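Local coordinates for aerolysin-like protein (Bombina maxima, PDB 6LH8), which belongs to the aerolysin-like family of pore-forming proteins and probably takes part in modulating endolysosomes in the toad, as pore former or as regulator, at residues V113-N118 against S145-E150; E18-D23 against R117-T122; E41-R46 against E96-M101; I48-T53 against K71-G76. All coordinates share one frame; numbering follows the deposited sequence.

Overall arrangement
Contacts 1, 2 and 3 lie in one five-stranded antiparallel sheet, and contact 4 fastens a loop onto one of its strands. Contacts 1 and 2 share Arg117 and Asn118 on the strand 110-130, with centres about 9 Å apart; Leu115 of contact 1 also bonds to Val22 and Asp23 of contact 2. Contact 3, about 10 Å from contact 1 between centres, meets it through the pairs Asp97-Ile147 and Asp45-Arg117, and meets contact 2 through the Asp23-Arg42 salt bridge. Contact 4 uses the same strand as contact 3, about 20 Å away between centres, yet Leu74 still touches Arg46. No ligand site is involved, and the layout fits the elongated aerolysin fold.

Contact 1 of 4, residues V113-N118 against S145-E150; sequences VILTRN and SGINAE
Ile114, Leu115 and Thr116 pair antiparallel with Glu150, Ala149 and Asn148, the strand axes approaching to 4.6 Å and the outer two pairs hydrogen-bonded around the non-hydrogen-bonded Leu115-Ala149. On the Leu115 face, CD2 of Leu115 lies 3.9 Å from Ile147 CG2 and equally close to Ala149 CB, while Val113 CG1 meets the same alanine methyl; Phe44 and Val99 adjoin Ile147. On the other face Thr116 and Asn148 lie side by side, and one water joins Thr116 OG1, Asn148 OD1 and the carbonyl of Ile114. The segments belong to the long beta hairpin of strands 110-130 and 133-154, central in the aerolysin-like sheet. Toward Ser145 a side chain enters the backbone bonding. With chi1 at 80°, Ser145 OG stands between its own backbone N and carbonyl carbon, accepts from Asn118 N at 2.8 Å and donates to Gly146 O; Ser145 N returns a bond to Asn118 O. The extended Arg117 chain crosses Ile147, its CB 3.8 Å from Ile147 CG1. Beyond, Arg117 NH1 reaches a water lying in the guanidinium plane, which donates to Ser145 O at 2.8 Å, and NH1 also bonds to the carbonyl of Asp45.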
loop_
_atom_site.group_PDB
_atom_site.type_symbol
_atom_site.label_atom_id
_atom_site.label_comp_id
_atom_site.label_asym_id
_atom_site.label_seq_id
_atom_site.Cartn_x
_atom_site.Cartn_y
_atom_site.Cartn_z
ATOM N N VAL A 113 -0.826 22.813 7.464
ATOM C CA VAL A 113 -1.379 21.488 7.204
ATOM C C VAL A 113 -0.212 20.528 7.023
ATOM O O VAL A 113 0.610 20.716 6.122
ATOM C CB VAL A 113 -2.280 21.467 5.957
ATOM C CG1 VAL A 113 -3.101 20.193 5.942
ATOM C CG2 VAL A 113 -3.181 22.686 5.907
ATOM N N ILE A 114 -0.156 19.495 7.860
ATOM C CA ILE A 114 0.846 18.436 7.775
ATOM C C ILE A 114 0.133 17.192 7.274
ATOM O O ILE A 114 -0.831 16.731 7.900
ATOM C CB ILE A 114 1.517 18.160 9.130
ATOM C CG1 ILE A 114 2.104 19.445 9.715
ATOM C CG2 ILE A 114 2.584 17.048 8.970
ATOM C CD1 ILE A 114 3.312 19.953 8.985
ATOM N N LEU A 115 0.583 16.664 6.140
ATOM C CA LEU A 115 -0.044 15.514 5.502
ATOM C C LEU A 115 0.823 14.281 5.731
ATOM O O LEU A 115 1.991 14.270 5.334
ATOM C CB LEU A 115 -0.230 15.782 4.007
ATOM C CG LEU A 115 -1.147 16.992 3.820
ATOM C CD1 LEU A 115 -0.674 17.892 2.698
ATOM C CD2 LEU A 115 -2.560 16.526 3.565
ATOM N N THR A 116 0.261 13.252 6.373
ATOM C CA THR A 116 1.020 12.036 6.665
ATOM C C THR A 116 0.244 10.793 6.257
ATOM O O THR A 116 -0.981 10.811 6.147
ATOM C CB THR A 116 1.358 11.896 8.156
ATOM O OG1 THR A 116 0.145 11.910 8.925
ATOM C CG2 THR A 116 2.284 12.996 8.616
ATOM N N ARG A 117 0.978 9.694 6.054
ATOM C CA ARG A 117 0.335 8.394 5.890
ATOM C C ARG A 117 1.262 7.297 6.389
ATOM O O ARG A 117 2.484 7.458 6.422
ATOM C CB ARG A 117 -0.078 8.131 4.438
ATOM C CG ARG A 117 1.039 7.982 3.457
ATOM C CD ARG A 117 0.491 7.678 2.051
ATOM N NE ARG A 117 1.494 7.937 1.017
ATOM C CZ ARG A 117 1.213 8.146 -0.265
ATOM N NH1 ARG A 117 -0.050 8.136 -0.689
ATOM N NH2 ARG A 117 2.195 8.358 -1.129
ATOM N N ASN A 118 0.661 6.174 6.769
ATOM C CA ASN A 118 1.426 4.988 7.139
ATOM C C ASN A 118 1.890 4.277 5.882
ATOM O O ASN A 118 1.156 4.194 4.895
ATOM C CB ASN A 118 0.582 4.021 7.977
ATOM C CG ASN A 118 0.192 4.589 9.336
ATOM O OD1 ASN A 118 0.941 5.350 9.949
ATOM N ND2 ASN A 118 -0.987 4.202 9.818
ATOM N N SER A 145 -1.301 3.691 3.543
ATOM C CA SER A 145 -2.595 4.012 4.122
ATOM C C SER A 145 -3.172 5.284 3.502
ATOM O O SER A 145 -2.526 5.974 2.712
ATOM C CB SER A 145 -2.470 4.199 5.627
ATOM O OG SER A 145 -1.966 5.501 5.921
ATOM N N GLY A 146 -4.418 5.585 3.874
ATOM C CA GLY A 146 -4.975 6.892 3.585
ATOM C C GLY A 146 -4.215 7.993 4.300
ATOM O O GLY A 146 -3.544 7.775 5.313
ATOM N N ILE A 147 -4.296 9.185 3.740
ATOM C CA ILE A 147 -3.541 10.327 4.238
ATOM C C ILE A 147 -4.352 11.048 5.308
ATOM O O ILE A 147 -5.565 11.253 5.163
ATOM C CB ILE A 147 -3.171 11.266 3.078
ATOM C CG1 ILE A 147 -1.985 10.654 2.324
ATOM C CG2 ILE A 147 -2.865 12.680 3.581
ATOM C CD1 ILE A 147 -1.580 11.411 1.117
ATOM N N ASN A 148 -3.676 11.430 6.386
ATOM C CA ASN A 148 -4.239 12.291 7.413
ATOM C C ASN A 148 -3.723 13.716 7.248
ATOM O O ASN A 148 -2.535 13.930 6.995
ATOM C CB ASN A 148 -3.879 11.786 8.808
ATOM C CG ASN A 148 -4.395 12.699 9.889
ATOM O OD1 ASN A 148 -3.672 13.564 10.394
ATOM N ND2 ASN A 148 -5.676 12.548 10.219
ATOM N N ALA A 149 -4.623 14.689 7.405
ATOM C CA ALA A 149 -4.278 16.107 7.403
ATOM C C ALA A 149 -4.386 16.637 8.824
ATOM O O ALA A 149 -5.473 16.621 9.415
ATOM C CB ALA A 149 -5.194 16.904 6.472
ATOM N N GLU A 150 -3.267 17.104 9.369
ATOM C CA GLU A 150 -3.250 17.743 10.678
ATOM C C GLU A 150 -3.132 19.245 10.468
ATOM O O GLU A 150 -2.184 19.712 9.829
ATOM C CB GLU A 150 -2.101 17.218 11.539
ATOM C CG GLU A 150 -2.048 17.844 12.932
ATOM C CD GLU A 150 -0.861 17.377 13.755
ATOM O OE1 GLU A 150 0.239 17.221 13.188
ATOM O OE2 GLU A 150 -1.031 17.176 14.978
HETATM O O HOH W 1 -0.816 14.464 9.674
HETATM O O HOH W 2 -2.581 7.700 0.508
#

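Contact 2 of 4, residues E18-D23 against R117-T122; sequences EVVKVD and RNENIT
Val20 presses its CG2 methyl onto the carboxylate end of Glu119, 3.5 Å from Glu119 CD and 3.6 Å from Glu119 CG, the two side chains crossing at a slant. Val22 CG2 crosses the Arg117 side chain, 3.9 Å from both Arg117 CG and Arg117 NE. On the reverse face Val19 and Asn118 point the same way, and Val19 CG2, anti to the carbonyl carbon, is the branch that touches Asn118 OD1 at 3.3 Å. What sets Glu119 in place is a salt bridge within its own strand: Arg117 NE, whose neighbour NH1 is bonded to Asp45 O, donates at 3.2 Å to Glu119 OE2, which receives it on its anti lone pair, away from OE1, with the oxygen 27° out of the guanidinium plane. The other oxygen, OE1, accepts from a water that also donates to Glu18 OE1, so one water links two like-charged groups across the strands. Four backbone bonds carry these side chains, holding Glu18 to Glu119 and Val20 to Arg117 and flanking the non-hydrogen-bonded pair Val19-Asn118. Farther along the edge strand 4-28, Asp23 is held by a salt bridge to Arg42. There Val22 and Asp23 both face Leu115, and the regular pairing of the antiparallel sheet gives way to a classic beta bulge.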
loop_
_atom_site.group_PDB
_atom_site.type_symbol
_atom_site.label_atom_id
_atom_site.label_comp_id
_atom_site.label_asym_id
_atom_site.label_seq_id
_atom_site.Cartn_x
_atom_site.Cartn_y
_atom_site.Cartn_z
ATOM N N GLU A 18 6.524 2.860 8.856
ATOM C CA GLU A 18 6.858 4.269 9.043
ATOM C C GLU A 18 5.618 5.133 8.872
ATOM O O GLU A 18 4.698 4.797 8.120
ATOM C CB GLU A 18 7.912 4.752 8.035
ATOM C CG GLU A 18 9.230 4.005 8.055
ATOM C CD GLU A 18 9.964 4.111 6.734
ATOM O OE1 GLU A 18 9.333 4.556 5.746
ATOM O OE2 GLU A 18 11.169 3.765 6.682
ATOM N N VAL A 19 5.607 6.255 9.577
ATOM C CA VAL A 19 4.653 7.322 9.323
ATOM C C VAL A 19 5.386 8.365 8.492
ATOM O O VAL A 19 6.347 8.997 8.954
ATOM C CB VAL A 19 4.090 7.925 10.615
ATOM C CG1 VAL A 19 3.108 9.053 10.263
ATOM C CG2 VAL A 19 3.412 6.850 11.437
ATOM N N VAL A 20 4.946 8.529 7.249
ATOM C CA VAL A 20 5.653 9.338 6.261
ATOM C C VAL A 20 4.989 10.705 6.171
ATOM O O VAL A 20 3.770 10.795 5.976
ATOM C CB VAL A 20 5.643 8.642 4.887
ATOM C CG1 VAL A 20 6.329 9.503 3.834
ATOM C CG2 VAL A 20 6.294 7.249 4.990
ATOM N N LYS A 21 5.787 11.768 6.278
ATOM C CA LYS A 21 5.299 13.114 5.976
ATOM C C LYS A 21 5.274 13.274 4.461
ATOM O O LYS A 21 6.327 13.351 3.814
ATOM C CB LYS A 21 6.169 14.183 6.632
ATOM C CG LYS A 21 5.684 15.625 6.340
ATOM C CD LYS A 21 6.550 16.622 7.087
ATOM C CE LYS A 21 6.112 18.053 6.825
ATOM N NZ LYS A 21 7.003 19.013 7.550
ATOM N N VAL A 22 4.072 13.318 3.891
ATOM C CA VAL A 22 3.936 13.449 2.443
ATOM C C VAL A 22 4.206 14.886 2.001
ATOM O O VAL A 22 4.851 15.120 0.967
ATOM C CB VAL A 22 2.536 12.961 2.018
ATOM C CG1 VAL A 22 2.270 13.273 0.550
ATOM C CG2 VAL A 22 2.403 11.457 2.294
ATOM N N ASP A 23 3.727 15.866 2.763
ATOM C CA ASP A 23 3.877 17.273 2.394
ATOM C C ASP A 23 3.420 18.135 3.562
ATOM O O ASP A 23 2.780 17.649 4.498
ATOM C CB ASP A 23 3.073 17.621 1.128
ATOM C CG ASP A 23 3.578 18.893 0.447
ATOM O OD1 ASP A 23 4.648 19.394 0.842
ATOM O OD2 ASP A 23 2.918 19.383 -0.491
ATOM N N ARG A 117 0.978 9.694 6.054
ATOM C CA ARG A 117 0.335 8.394 5.890
ATOM C C ARG A 117 1.262 7.297 6.389
ATOM O O ARG A 117 2.484 7.458 6.422
ATOM C CB ARG A 117 -0.078 8.131 4.438
ATOM C CG ARG A 117 1.039 7.982 3.457
ATOM C CD ARG A 117 0.491 7.678 2.051
ATOM N NE ARG A 117 1.494 7.937 1.017
ATOM C CZ ARG A 117 1.213 8.146 -0.265
ATOM N NH1 ARG A 117 -0.050 8.136 -0.689
ATOM N NH2 ARG A 117 2.195 8.358 -1.129
ATOM N N ASN A 118 0.661 6.174 6.769
ATOM C CA ASN A 118 1.426 4.988 7.139
ATOM C C ASN A 118 1.890 4.277 5.882
ATOM O O ASN A 118 1.156 4.194 4.895
ATOM C CB ASN A 118 0.582 4.021 7.977
ATOM C CG ASN A 118 0.192 4.589 9.336
ATOM O OD1 ASN A 118 0.941 5.350 9.949
ATOM N ND2 ASN A 118 -0.987 4.202 9.818
ATOM N N GLU A 119 3.127 3.796 5.905
ATOM C CA GLU A 119 3.661 2.983 4.823
ATOM C C GLU A 119 4.282 1.754 5.468
ATOM O O GLU A 119 5.053 1.877 6.423
ATOM C CB GLU A 119 4.663 3.777 3.969
ATOM C CG GLU A 119 4.026 5.016 3.323
ATOM C CD GLU A 119 4.862 5.614 2.207
ATOM O OE1 GLU A 119 6.014 5.175 2.029
ATOM O OE2 GLU A 119 4.372 6.542 1.528
ATOM N N ASN A 120 3.896 0.576 4.993
ATOM C CA ASN A 120 4.273 -0.660 5.668
ATOM C C ASN A 120 4.727 -1.696 4.655
ATOM O O ASN A 120 4.128 -1.826 3.586
ATOM C CB ASN A 120 3.106 -1.255 6.469
ATOM C CG ASN A 120 2.687 -0.393 7.636
ATOM O OD1 ASN A 120 3.170 -0.572 8.757
ATOM N ND2 ASN A 120 1.752 0.524 7.392
ATOM N N ILE A 121 5.760 -2.456 5.002
ATOM C CA ILE A 121 6.128 -3.654 4.249
ATOM C C ILE A 121 5.899 -4.864 5.143
ATOM O O ILE A 121 6.354 -4.893 6.289
ATOM C CB ILE A 121 7.580 -3.598 3.740
ATOM C CG1 ILE A 121 7.776 -2.401 2.804
ATOM C CG2 ILE A 121 7.924 -4.877 2.986
ATOM C CD1 ILE A 121 9.231 -2.122 2.478
ATOM N N THR A 122 5.169 -5.851 4.630
ATOM C CA THR A 122 4.991 -7.119 5.322
ATOM C C THR A 122 5.281 -8.240 4.337
ATOM O O THR A 122 5.231 -8.048 3.122
ATOM C CB THR A 122 3.576 -7.277 5.886
ATOM O OG1 THR A 122 2.611 -7.140 4.823
ATOM C CG2 THR A 122 3.313 -6.228 6.967
HETATM O O HOH W 3 8.286 4.273 3.219
#

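Contact 3 of 4, residues E41-R46 against E96-M101; sequences ERHFDR and EDKVTM
Residues 41-45 run antiparallel to 96-100, Glu41 opposite Thr100 and Asp45 opposite Glu96, with axes 4.6 Å apart and 159° between directions, and Arg42-Val99 and Phe44-Asp97 each make two backbone hydrogen bonds. This joins strand 41-53 to strand 90-100, an outermost strand of the five-stranded aerolysin-like sheet. On one face, Phe44 CG stands anti to the carbonyl carbon (chi1 -59°); Phe44 CE1 lies 3.8 Å from Val99 CG2, and Asp97 O lies in the ring plane at the edge. Ile147 and Val22 also touch this ring, so it packs against side chains from two further strands of the same sheet, 133-154 and the far outermost strand 4-28. Beside Val99, Met101 bends so that CE comes 4.2 Å from Arg42 CB, while the guanidinium of Arg42 turns away to a salt bridge with Asp23. The face opposite Phe44 carries Glu41, His43, Glu96 and Lys98. His43 and Lys98 lie alongside each other, His43 CE1 3.6 Å from Lys98 CD, and from the same strand as Lys98, Glu96 brings its carboxylate to His43 ND1, with the planes 64° apart. Glu41 crosses Lys98 at its aliphatic part, OE2 to CD 3.3 Å, the charges staying farther apart. Arg46 NE bonds to Gln144 O, Asp97 OD2 accepts from Ile147 N, and a water accepts from Arg46 NH1 at 3.0 Å and donates a weak bond to Asp97 OD1.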
loop_
_atom_site.group_PDB
_atom_site.type_symbol
_atom_site.label_atom_id
_atom_site.label_comp_id
_atom_site.label_asym_id
_atom_site.label_seq_id
_atom_site.Cartn_x
_atom_site.Cartn_y
_atom_site.Cartn_z
ATOM N N GLU A 41 -9.684 20.616 -1.675
ATOM C CA GLU A 41 -9.290 19.232 -1.466
ATOM C C GLU A 41 -7.982 19.003 -2.198
ATOM O O GLU A 41 -7.694 19.674 -3.193
ATOM C CB GLU A 41 -10.325 18.241 -1.992
ATOM C CG GLU A 41 -11.733 18.456 -1.500
ATOM C CD GLU A 41 -12.745 17.736 -2.358
ATOM O OE1 GLU A 41 -12.746 17.964 -3.591
ATOM O OE2 GLU A 41 -13.520 16.930 -1.796
ATOM N N ARG A 42 -7.187 18.067 -1.692
ATOM C CA ARG A 42 -5.999 17.611 -2.401
ATOM C C ARG A 42 -6.194 16.154 -2.794
ATOM O O ARG A 42 -6.829 15.389 -2.070
ATOM C CB ARG A 42 -4.736 17.765 -1.553
ATOM C CG ARG A 42 -3.575 18.231 -2.378
ATOM C CD ARG A 42 -2.419 18.703 -1.534
ATOM N NE ARG A 42 -1.223 18.079 -2.056
ATOM C CZ ARG A 42 0.005 18.348 -1.649
ATOM N NH1 ARG A 42 0.213 19.262 -0.705
ATOM N NH2 ARG A 42 1.014 17.701 -2.191
ATOM N N HIS A 43 -5.659 15.776 -3.953
ATOM C CA HIS A 43 -5.825 14.435 -4.486
ATOM C C HIS A 43 -4.464 13.764 -4.547
ATOM O O HIS A 43 -3.509 14.349 -5.064
ATOM C CB HIS A 43 -6.459 14.483 -5.886
ATOM C CG HIS A 43 -7.743 15.258 -5.933
ATOM N ND1 HIS A 43 -8.975 14.644 -5.970
ATOM C CD2 HIS A 43 -7.981 16.590 -5.937
ATOM C CE1 HIS A 43 -9.923 15.567 -6.012
ATOM N NE2 HIS A 43 -9.348 16.753 -5.984
ATOM N N PHE A 44 -4.382 12.548 -4.015
ATOM C CA PHE A 44 -3.136 11.800 -3.957
ATOM C C PHE A 44 -3.336 10.412 -4.545
ATOM O O PHE A 44 -4.419 9.829 -4.459
ATOM C CB PHE A 44 -2.626 11.642 -2.520
ATOM C CG PHE A 44 -2.384 12.933 -1.805
ATOM C CD1 PHE A 44 -3.402 13.544 -1.093
ATOM C CD2 PHE A 44 -1.121 13.504 -1.787
ATOM C CE1 PHE A 44 -3.161 14.726 -0.404
ATOM C CE2 PHE A 44 -0.876 14.667 -1.108
ATOM C CZ PHE A 44 -1.893 15.286 -0.415
ATOM N N ASP A 45 -2.274 9.874 -5.125
ATOM C CA ASP A 45 -2.270 8.470 -5.491
ATOM C C ASP A 45 -1.907 7.638 -4.269
ATOM O O ASP A 45 -1.005 7.999 -3.508
ATOM C CB ASP A 45 -1.272 8.209 -6.616
ATOM C CG ASP A 45 -1.783 8.671 -7.962
ATOM O OD1 ASP A 45 -2.979 9.032 -8.066
ATOM O OD2 ASP A 45 -0.986 8.666 -8.916
ATOM N N ARG A 46 -2.640 6.545 -4.068
ATOM C CA ARG A 46 -2.406 5.603 -2.982
ATOM C C ARG A 46 -2.239 4.222 -3.596
ATOM O O ARG A 46 -3.050 3.815 -4.433
ATOM C CB ARG A 46 -3.562 5.622 -1.972
ATOM C CG ARG A 46 -3.501 4.501 -0.954
ATOM C CD ARG A 46 -4.678 4.569 0.005
ATOM N NE ARG A 46 -4.613 3.530 1.021
ATOM C CZ ARG A 46 -5.644 3.159 1.763
ATOM N NH1 ARG A 46 -6.813 3.753 1.591
ATOM N NH2 ARG A 46 -5.505 2.202 2.670
ATOM N N GLU A 96 -7.514 6.647 -5.708
ATOM C CA GLU A 96 -7.397 8.078 -5.473
ATOM C C GLU A 96 -7.744 8.357 -4.020
ATOM O O GLU A 96 -8.798 7.940 -3.538
ATOM C CB GLU A 96 -8.317 8.874 -6.396
ATOM C CG GLU A 96 -8.105 10.382 -6.269
ATOM C CD GLU A 96 -9.212 11.202 -6.918
ATOM O OE1 GLU A 96 -10.306 11.330 -6.322
ATOM O OE2 GLU A 96 -8.978 11.722 -8.020
ATOM N N ASP A 97 -6.842 9.022 -3.317
ATOM C CA ASP A 97 -7.049 9.405 -1.929
ATOM C C ASP A 97 -7.312 10.907 -1.914
ATOM O O ASP A 97 -6.408 11.699 -2.193
ATOM C CB ASP A 97 -5.816 9.028 -1.109
ATOM C CG ASP A 97 -5.978 9.288 0.363
ATOM O OD1 ASP A 97 -7.119 9.495 0.817
ATOM O OD2 ASP A 97 -4.948 9.271 1.066
ATOM N N LYS A 98 -8.546 11.299 -1.608
ATOM C CA LYS A 98 -8.948 12.701 -1.617
ATOM C C LYS A 98 -9.038 13.210 -0.184
ATOM O O LYS A 98 -9.691 12.586 0.656
ATOM C CB LYS A 98 -10.294 12.859 -2.337
ATOM C CG LYS A 98 -10.852 14.256 -2.342
ATOM C CD LYS A 98 -12.011 14.369 -3.329
ATOM C CE LYS A 98 -12.936 13.166 -3.254
ATOM N NZ LYS A 98 -14.188 13.423 -4.025
ATOM N N VAL A 99 -8.368 14.324 0.096
ATOM C CA VAL A 99 -8.202 14.844 1.452
ATOM C C VAL A 99 -8.775 16.255 1.506
ATOM O O VAL A 99 -8.330 17.143 0.765
ATOM C CB VAL A 99 -6.726 14.843 1.875
ATOM C CG1 VAL A 99 -6.598 15.263 3.331
ATOM C CG2 VAL A 99 -6.118 13.466 1.660
ATOM N N THR A 100 -9.742 16.473 2.391
ATOM C CA THR A 100 -10.317 17.807 2.539
ATOM C C THR A 100 -9.347 18.747 3.250
ATOM O O THR A 100 -8.745 18.381 4.262
ATOM C CB THR A 100 -11.636 17.735 3.316
ATOM O OG1 THR A 100 -12.523 16.813 2.676
ATOM C CG2 THR A 100 -12.309 19.120 3.383
ATOM N N MET A 101 -9.202 19.963 2.723
ATOM C CA MET A 101 -8.346 20.986 3.308
ATOM C C MET A 101 -9.159 21.900 4.210
ATOM O O MET A 101 -10.383 21.977 4.085
ATOM C CB MET A 101 -7.678 21.814 2.211
ATOM C CG MET A 101 -6.742 21.028 1.268
ATOM S SD MET A 101 -5.173 20.530 2.019
ATOM C CE MET A 101 -5.517 18.838 2.398
HETATM O O HOH W 4 -7.828 6.394 0.669
#

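Contact 4 of 4, residues I48-T53 against K71-G76; sequences ITHNIT and KHRLNG
Ile48 sets CG1 anti to its carbonyl carbon (chi1 -60°), and chi2 of -179° stretches CD1 out toward the 71-76 loop, where it meets His72 O at 3.6 Å and Leu74 CG at 3.7 Å. His50, with CG likewise anti to the carbonyl carbon, presents the CE1 edge of its imidazole to His72 O at 3.1 Å, the oxygen lying in the ring plane. The one carbonyl is therefore approached by a methyl and by a ring edge, without a hydrogen bond across the contact. Leu74 crosses Ile48 and packs CG and CD2 on its CG1 and CD1, a buried apolar meeting that also lies against Ser95. The loop joins strands 65-68 and 81-84, a small antiparallel pair beside the main sheet of the aerolysin-like fold; it lies in the insertion between strands 41-53 and 90-100, which may correspond to the prestem of aerolysin relatives. Arg73 begins pointing away but folds back, bringing CD within 4.3 Å of His50 NE2. Both are tied to Glu93: its OE1 forms a salt bridge with Arg73 NE and a hydrogen bond with His50 NE2, while OE2 accepts from Leu74 N. Its negative charge would probably offset the arginine beside the imidazole. His50 ND1 is hydrogen-bonded to Tyr139 OH, so both ring nitrogens have partners. In the loop, Lys71 CB lies over the centre of the His72 ring, 4.2 Å above its plane.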
loop_
_atom_site.group_PDB
_atom_site.type_symbol
_atom_site.label_atom_id
_atom_site.label_comp_id
_atom_site.label_asym_id
_atom_site.label_seq_id
_atom_site.Cartn_x
_atom_site.Cartn_y
_atom_site.Cartn_z
ATOM N N ILE A 48 -0.933 -0.072 -3.213
ATOM C CA ILE A 48 -0.483 -1.275 -2.531
ATOM C C ILE A 48 0.191 -2.135 -3.589
ATOM O O ILE A 48 -0.382 -2.367 -4.656
ATOM C CB ILE A 48 -1.643 -2.041 -1.870
ATOM C CG1 ILE A 48 -2.352 -1.172 -0.825
ATOM C CG2 ILE A 48 -1.136 -3.350 -1.280
ATOM C CD1 ILE A 48 -3.515 -1.879 -0.110
ATOM N N THR A 49 1.402 -2.587 -3.319
ATOM C CA THR A 49 2.114 -3.413 -4.283
ATOM C C THR A 49 2.254 -4.823 -3.729
ATOM O O THR A 49 2.707 -5.001 -2.594
ATOM C CB THR A 49 3.474 -2.817 -4.623
ATOM O OG1 THR A 49 3.277 -1.554 -5.283
ATOM C CG2 THR A 49 4.236 -3.741 -5.568
ATOM N N HIS A 50 1.863 -5.811 -4.531
ATOM C CA HIS A 50 1.913 -7.219 -4.149
ATOM C C HIS A 50 2.974 -7.937 -4.968
ATOM O O HIS A 50 2.964 -7.862 -6.196
ATOM C CB HIS A 50 0.556 -7.881 -4.373
ATOM C CG HIS A 50 -0.578 -7.173 -3.696
ATOM N ND1 HIS A 50 -0.893 -7.364 -2.370
ATOM C CD2 HIS A 50 -1.468 -6.270 -4.174
ATOM C CE1 HIS A 50 -1.934 -6.609 -2.057
ATOM N NE2 HIS A 50 -2.306 -5.945 -3.137
ATOM N N ASN A 51 3.855 -8.677 -4.295
ATOM C CA ASN A 51 4.947 -9.361 -4.971
ATOM C C ASN A 51 5.020 -10.810 -4.527
ATOM O O ASN A 51 4.686 -11.141 -3.390
ATOM C CB ASN A 51 6.282 -8.682 -4.672
ATOM C CG ASN A 51 6.198 -7.185 -4.808
ATOM O OD1 ASN A 51 6.506 -6.654 -5.865
ATOM N ND2 ASN A 51 5.740 -6.491 -3.740
ATOM N N ILE A 52 5.480 -11.676 -5.429
ATOM C CA ILE A 52 5.777 -13.062 -5.091
ATOM C C ILE A 52 7.222 -13.330 -5.485
ATOM O O ILE A 52 7.684 -12.862 -6.529
ATOM C CB ILE A 52 4.794 -14.059 -5.751
ATOM C CG1 ILE A 52 4.850 -15.413 -5.045
ATOM C CG2 ILE A 52 5.015 -14.212 -7.258
ATOM C CD1 ILE A 52 4.127 -15.411 -3.692
ATOM N N THR A 53 7.965 -13.980 -4.591
ATOM C CA THR A 53 9.381 -14.266 -4.799
ATOM C C THR A 53 9.599 -15.754 -4.567
ATOM O O THR A 53 8.958 -16.342 -3.697
ATOM C CB THR A 53 10.291 -13.446 -3.863
ATOM O OG1 THR A 53 9.970 -13.701 -2.490
ATOM C CG2 THR A 53 10.143 -11.944 -4.128
ATOM N N LYS A 71 -4.234 -9.759 2.235
ATOM C CA LYS A 71 -4.980 -9.152 3.336
ATOM C C LYS A 71 -5.312 -7.689 3.057
ATOM O O LYS A 71 -6.421 -7.235 3.366
ATOM C CB LYS A 71 -4.190 -9.249 4.648
ATOM C CG LYS A 71 -3.791 -10.656 5.069
ATOM C CD LYS A 71 -3.516 -10.748 6.577
ATOM C CE LYS A 71 -2.542 -9.678 7.053
ATOM N NZ LYS A 71 -1.912 -10.033 8.366
ATOM N N HIS A 72 -4.362 -6.934 2.510
ATOM C CA HIS A 72 -4.491 -5.489 2.333
ATOM C C HIS A 72 -4.823 -5.173 0.880
ATOM O O HIS A 72 -4.028 -5.469 -0.014
ATOM C CB HIS A 72 -3.203 -4.779 2.747
ATOM C CG HIS A 72 -2.735 -5.157 4.116
ATOM N ND1 HIS A 72 -3.464 -4.871 5.248
ATOM C CD2 HIS A 72 -1.623 -5.805 4.535
ATOM C CE1 HIS A 72 -2.822 -5.329 6.310
ATOM N NE2 HIS A 72 -1.704 -5.902 5.905
ATOM N N ARG A 73 -5.983 -4.558 0.648
ATOM C CA ARG A 73 -6.461 -4.281 -0.699
ATOM C C ARG A 73 -6.977 -2.849 -0.777
ATOM O O ARG A 73 -7.193 -2.188 0.238
ATOM C CB ARG A 73 -7.578 -5.253 -1.122
ATOM C CG ARG A 73 -7.257 -6.731 -0.953
ATOM C CD ARG A 73 -6.190 -7.185 -1.928
ATOM N NE ARG A 73 -6.507 -6.840 -3.313
ATOM C CZ ARG A 73 -7.195 -7.623 -4.140
ATOM N NH1 ARG A 73 -7.649 -8.796 -3.719
ATOM N NH2 ARG A 73 -7.427 -7.233 -5.387
ATOM N N LEU A 74 -7.170 -2.380 -2.009
ATOM C CA LEU A 74 -7.741 -1.073 -2.295
ATOM C C LEU A 74 -9.040 -1.243 -3.077
ATOM O O LEU A 74 -9.324 -2.313 -3.621
ATOM C CB LEU A 74 -6.764 -0.203 -3.100
ATOM C CG LEU A 74 -5.441 0.184 -2.431
ATOM C CD1 LEU A 74 -4.606 1.049 -3.350
ATOM C CD2 LEU A 74 -5.690 0.911 -1.113
ATOM N N ASN A 75 -9.831 -0.169 -3.125
ATOM C CA ASN A 75 -11.012 -0.070 -3.991
ATOM C C ASN A 75 -12.084 -1.106 -3.665
ATOM O O ASN A 75 -12.979 -1.349 -4.483
ATOM C CB ASN A 75 -10.624 -0.183 -5.469
ATOM C CG ASN A 75 -9.682 0.916 -5.905
ATOM O OD1 ASN A 75 -9.944 2.095 -5.665
ATOM N ND2 ASN A 75 -8.578 0.540 -6.553
ATOM N N GLY A 76 -12.020 -1.726 -2.491
ATOM C CA GLY A 76 -12.931 -2.806 -2.169
ATOM C C GLY A 76 -12.732 -4.021 -3.054
ATOM O O GLY A 76 -13.588 -4.910 -3.095
#